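Local structure of FMN reductase [NAD(P)H] (Bacillus subtilis, 1ZCH) at the interface of chains A and B. The protein uses NADH or NADPH to reduce FMN, and also reduces nitroaromatic compounds, quinones, chromates and azo dyes, working as a flavin-containing homodimer. Residues are numbered along the deposited sequence; one frame, centred on the assembly and turned at random. Chains: chain A/B, Hypothetical oxidoreductase ycnD.

The interface of chains A and B. Residues chain A 107-108, 111-112, 158; chain B 107-108, 111-112, 158.
A purely apolar helix-to-helix contact, with A:Ala111 facing B:Ala111, forms part of the two-fold interface that joins the subunits of the homodimer. The two alanine methyls meet at an angle, CB to CB at 3.4 Å, a little tighter than usual van der Waals contact. With nothing larger than a methyl between them, the backbones come close: A:Ala111 CA is 5.6 Å from B:Ala111 CA. Either side of this point, each leucine tip is caught between two residues of the other chain. The CD2 methyl of A:Leu108 touches B:Val107 CG1 at 3.7 Å and, in a different direction, B:Leu158 CD2 at 4.1 Å; the leucine crosses both of these side chains at about a right angle. The CD1 branch of A:Leu108 also brushes B:Leu158 CD2, at 4.2 Å. Seen from the valine, the branch in contact is CG1, anti to the backbone N (chi1 171°), a torsion that puts it towards the leucine methyl. The symmetry repeats the grip with the chains exchanged, B:Leu108 lying between A:Val107 and A:Leu158. One turn along the helix from A:Leu108, A:Val112 lies against the carbonyl O of B:Ala111 with its CA (3.9 Å) and CG2 (4.0 Å), as plain van der Waals packing. No hydrogen bond or salt bridge crosses this patch, so cohesion here comes from shape fit and the burial of about 253 Å² of surface, summed over both chains. In each subunit of this nitroreductase-family protein, Val107, Leu108, Ala111 and Val112 come from the first part of the long helix 104-127, which packs against its symmetry mate, and Leu158 reaches in from strand 155-164 to flank the helix pair.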
loop_
_atom_site.group_PDB
_atom_site.type_symbol
_atom_site.label_atom_id
_atom_site.label_comp_id
_atom_site.label_asym_id
_atom_site.label_seq_id
_atom_site.Cartn_x
_atom_site.Cartn_y
_atom_site.Cartn_z
ATOM N N VAL A 107 11.201 -4.706 -4.317
ATOM C CA VAL A 107 9.854 -5.252 -4.438
ATOM C C VAL A 107 8.975 -4.712 -3.309
ATOM O O VAL A 107 7.820 -4.343 -3.535
ATOM C CB VAL A 107 9.879 -6.804 -4.399
ATOM C CG1 VAL A 107 8.458 -7.362 -4.303
ATOM C CG2 VAL A 107 10.574 -7.337 -5.659
ATOM N N LEU A 108 9.517 -4.655 -2.098
ATOM C CA LEU A 108 8.745 -4.138 -0.975
ATOM C C LEU A 108 8.472 -2.654 -1.184
ATOM O O LEU A 108 7.362 -2.183 -0.941
ATOM C CB LEU A 108 9.489 -4.348 0.351
ATOM C CG LEU A 108 9.725 -5.800 0.780
ATOM C CD1 LEU A 108 10.382 -5.816 2.154
ATOM C CD2 LEU A 108 8.403 -6.565 0.806
ATOM N N ALA A 111 5.717 -2.359 -3.879
ATOM C CA ALA A 111 4.422 -2.859 -3.420
ATOM C C ALA A 111 3.789 -1.921 -2.398
ATOM O O ALA A 111 2.582 -1.679 -2.434
ATOM C CB ALA A 111 4.583 -4.263 -2.825
ATOM N N VAL A 112 4.597 -1.394 -1.481
ATOM C CA VAL A 112 4.070 -0.475 -0.474
ATOM C C VAL A 112 3.653 0.845 -1.125
ATOM O O VAL A 112 2.601 1.396 -0.797
ATOM C CB VAL A 112 5.106 -0.203 0.646
ATOM C CG1 VAL A 112 4.597 0.895 1.593
ATOM C CG2 VAL A 112 5.361 -1.487 1.424
ATOM N N LEU A 158 0.454 -4.869 -9.908
ATOM C CA LEU A 158 0.167 -5.273 -8.538
ATOM C C LEU A 158 -1.333 -5.400 -8.313
ATOM O O LEU A 158 -1.806 -6.417 -7.810
ATOM C CB LEU A 158 0.776 -4.275 -7.553
ATOM C CG LEU A 158 2.285 -4.486 -7.401
ATOM C CD1 LEU A 158 2.924 -3.316 -6.688
ATOM C CD2 LEU A 158 2.518 -5.788 -6.638
ATOM N N VAL B 107 3.956 -12.271 0.032
ATOM C CA VAL B 107 4.702 -11.053 0.323
ATOM C C VAL B 107 4.037 -9.862 -0.369
ATOM O O VAL B 107 3.903 -8.789 0.221
ATOM C CB VAL B 107 6.178 -11.183 -0.140
ATOM C CG1 VAL B 107 6.894 -9.834 -0.037
ATOM C CG2 VAL B 107 6.896 -12.231 0.720
ATOM N N LEU B 108 3.611 -10.050 -1.614
ATOM C CA LEU B 108 2.954 -8.966 -2.332
ATOM C C LEU B 108 1.619 -8.650 -1.669
ATOM O O LEU B 108 1.267 -7.483 -1.498
ATOM C CB LEU B 108 2.727 -9.336 -3.805
ATOM C CG LEU B 108 3.983 -9.555 -4.655
ATOM C CD1 LEU B 108 3.571 -9.814 -6.098
ATOM C CD2 LEU B 108 4.901 -8.336 -4.567
ATOM N N ALA B 111 2.384 -6.714 1.589
ATOM C CA ALA B 111 2.938 -5.386 1.339
ATOM C C ALA B 111 1.881 -4.430 0.795
ATOM O O ALA B 111 1.830 -3.263 1.186
ATOM C CB ALA B 111 4.118 -5.483 0.365
ATOM N N VAL B 112 1.037 -4.917 -0.112
ATOM C CA VAL B 112 -0.013 -4.069 -0.673
ATOM C C VAL B 112 -1.062 -3.748 0.392
ATOM O O VAL B 112 -1.519 -2.608 0.491
ATOM C CB VAL B 112 -0.693 -4.740 -1.893
ATOM C CG1 VAL B 112 -1.904 -3.912 -2.354
ATOM C CG2 VAL B 112 0.314 -4.870 -3.028
ATOM N N LEU B 158 7.006 -3.488 7.799
ATOM C CA LEU B 158 7.104 -2.871 6.483
ATOM C C LEU B 158 7.386 -1.380 6.602
ATOM O O LEU B 158 8.309 -0.866 5.972
ATOM C CB LEU B 158 5.820 -3.114 5.688
ATOM C CG LEU B 158 5.770 -4.536 5.124
ATOM C CD1 LEU B 158 4.383 -4.869 4.623
ATOM C CD2 LEU B 158 6.801 -4.651 4.003
#